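Local atomic coordinates of GCN5-related N-acetyltransferase (Kribbella flavida, PDB entry 4IUS), a protein that probably transfers acyl groups, most likely acetyl from acetyl-coenzyme A, to an acceptor that is not established, as a member of the GNAT superfamily. Residues 200-203 with 204-207. The protein carries 1 engineered substitution. Sequence-based numbering, arbitrary orientation.
With MLI (malonate ion), chain B.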
ATOM      1  N   GLN A 200       2.375  -1.284 -23.207  1.00 19.79           N
ATOM      2  CA  GLN A 200       1.715  -2.319 -23.995  1.00 19.45           C
ATOM      3  C   GLN A 200       0.557  -2.928 -23.243  1.00 16.79           C
ATOM      4  O   GLN A 200      -0.012  -3.931 -23.684  1.00 21.90           O
ATOM      5  CB  GLN A 200       2.682  -3.468 -24.286  1.00 21.47           C
ATOM      6  CG  GLN A 200       3.852  -3.099 -25.119  1.00 27.01           C
ATOM      7  CD  GLN A 200       4.718  -4.299 -25.405  1.00 28.21           C
ATOM      8  OE1 GLN A 200       4.257  -5.454 -25.517  1.00 34.23           O
ATOM      9  NE2 GLN A 200       5.975  -4.034 -25.546  1.00 32.68           N
ATOM     10  N   GLY A 201       0.186  -2.324 -22.122  1.00 15.97           N
ATOM     11  CA  GLY A 201      -0.937  -2.848 -21.329  1.00 15.96           C
ATOM     12  C   GLY A 201      -0.585  -3.932 -20.325  1.00 14.64           C
ATOM     13  O   GLY A 201      -1.466  -4.381 -19.644  1.00 14.34           O
ATOM     14  N   LEU A 202       0.693  -4.312 -20.203  1.00 12.28           N
ATOM     15  CA  LEU A 202       1.062  -5.474 -19.411  1.00 11.76           C
ATOM     16  C   LEU A 202       0.993  -5.189 -17.908  1.00 10.18           C
ATOM     17  O   LEU A 202       0.664  -6.096 -17.150  1.00 10.21           O
ATOM     18  CB  LEU A 202       2.457  -5.981 -19.803  1.00 12.29           C
ATOM     19  CG  LEU A 202       2.586  -6.352 -21.289  1.00 13.26           C
ATOM     20  CD1 LEU A 202       4.046  -6.590 -21.680  1.00 16.67           C
ATOM     21  CD2 LEU A 202       1.682  -7.526 -21.636  1.00 18.82           C
ATOM     22  N   GLY A 203       1.260  -3.948 -17.484  1.00 11.18           N
ATOM     23  CA  GLY A 203       1.078  -3.571 -16.077  1.00 10.65           C
ATOM     24  C   GLY A 203      -0.351  -3.645 -15.628  1.00 10.95           C
ATOM     25  O   GLY A 203      -0.654  -4.062 -14.530  1.00 10.83           O
ATOM     26  N   ALA A 204      -1.241  -3.240 -16.514  1.00 12.00           N
ATOM     27  CA  ALA A 204      -2.675  -3.345 -16.258  1.00 12.07           C
ATOM     28  C   ALA A 204      -3.109  -4.818 -16.167  1.00 10.62           C
ATOM     29  O   ALA A 204      -3.904  -5.200 -15.288  1.00 10.93           O
ATOM     30  CB  ALA A 204      -3.478  -2.587 -17.332  1.00 16.19           C
ATOM     31  N   LEU A 205      -2.576  -5.671 -17.047  1.00 10.02           N
ATOM     32  CA  LEU A 205      -2.877  -7.120 -16.949  1.00 10.50           C
ATOM     33  C   LEU A 205      -2.431  -7.677 -15.623  1.00  8.78           C
ATOM     34  O   LEU A 205      -3.130  -8.460 -14.978  1.00  8.79           O
ATOM     35  CB  LEU A 205      -2.252  -7.933 -18.089  1.00 11.89           C
ATOM     36  CG  LEU A 205      -2.755  -7.657 -19.494  1.00 12.92           C
ATOM     37  CD1 LEU A 205      -2.034  -8.633 -20.416  1.00 15.43           C
ATOM     38  CD2 LEU A 205      -4.262  -7.766 -19.635  1.00 16.25           C
ATOM     39  N   ALA A 206      -1.229  -7.286 -15.202  1.00  8.22           N
ATOM     40  CA  ALA A 206      -0.677  -7.772 -13.948  1.00  8.34           C
ATOM     41  C   ALA A 206      -1.563  -7.361 -12.772  1.00  7.24           C
ATOM     42  O   ALA A 206      -1.894  -8.140 -11.882  1.00  7.70           O
ATOM     43  CB  ALA A 206       0.759  -7.296 -13.764  1.00  9.26           C
ATOM     44  N   THR A 207      -1.934  -6.083 -12.788  1.00  8.57           N
ATOM     45  CA  THR A 207      -2.804  -5.529 -11.735  1.00  8.50           C
ATOM     46  C   THR A 207      -4.119  -6.282 -11.685  1.00  7.86           C
ATOM     47  O   THR A 207      -4.577  -6.694 -10.618  1.00  9.07           O
ATOM     48  CB  THR A 207      -3.074  -4.039 -11.972  1.00  9.68           C
ATOM     49  OG1 THR A 207      -1.832  -3.325 -12.010  1.00 11.12           O
ATOM     50  CG2 THR A 207      -3.934  -3.449 -10.875  1.00 11.09           C
TER
HETATM   51  C1  MLI B 501       1.522   0.537 -18.225  0.60 16.42           C
HETATM   52  C2  MLI B 501       2.573  -0.482 -18.150  0.60 16.76           C
HETATM   53  C3  MLI B 501       0.740  -0.485 -18.948  0.60 12.21           C
HETATM   54  O6  MLI B 501       3.626  -0.197 -17.539  0.60 30.76           O
HETATM   55  O7  MLI B 501       2.194  -1.574 -18.712  0.60 16.28           O
HETATM   56  O8  MLI B 501       0.955  -0.404 -20.177  0.60 20.87           O
HETATM   57  O9  MLI B 501      -0.211  -1.106 -18.369  0.60 21.03           O
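Gly203 O accepts two hydrogen bonds from Thr207, which reach it from opposite faces of its carbonyl plane. One is the helical bond from Thr207 N to Gly203 O, at 3.0 Å. The other comes from Thr207 OG1, 2.9 Å from Gly203 O and tilted 32° from that plane. With chi1 at -58°, the hydroxyl lies beside the backbone N and is directed back at the carbonyl one turn earlier. A valine here would probably leave Gly203 O without its second donor and the first turn less firmly tied.

The same turn is closed by Leu205 N to Gly201 O (3.1 Å) and by Ala206 N to Leu202 O. The methyl ends of two buried leucines touch, Leu202 CD2 against Leu205 CD1 at 4.1 Å, and the loop residues Pro117, Phe119 and Pro120 cover Leu205.

Gly201 is the N-cap, and the amides at this helix start grip a malonate ion, probably from the crystallisation liquor. Gly203 N donates to malonate O7 at 2.8 Å, Ala204 N to O9 at 3.0 Å, and Gly201 N to O8 at 2.8 Å. The helix dipole would probably favour the anion, and Arg234 NE adds a further bond. A CB on Gly203 would clash with malonate O7, while Gly201 has a positive phi (86°) that suits glycine. Gly201-Leu202-Gly203 ends the Arg/Gln-x-x-Gly-x-Gly/Ala signature of the GNAT fold, whose amides bind the coenzyme A pyrophosphate in relatives, and the malonate probably marks that site.

The turn opens helix 202-216 of the beta-alpha-beta unit between strands 185-193 and 222-225: Thr207 packs on Val188 and Val191 of strand 185-193, Leu202 on Val173 and Ala174 of strand 171-179, and Ala206 on Ala176 of strand 171-179 and on Ile166 of strand 161-168.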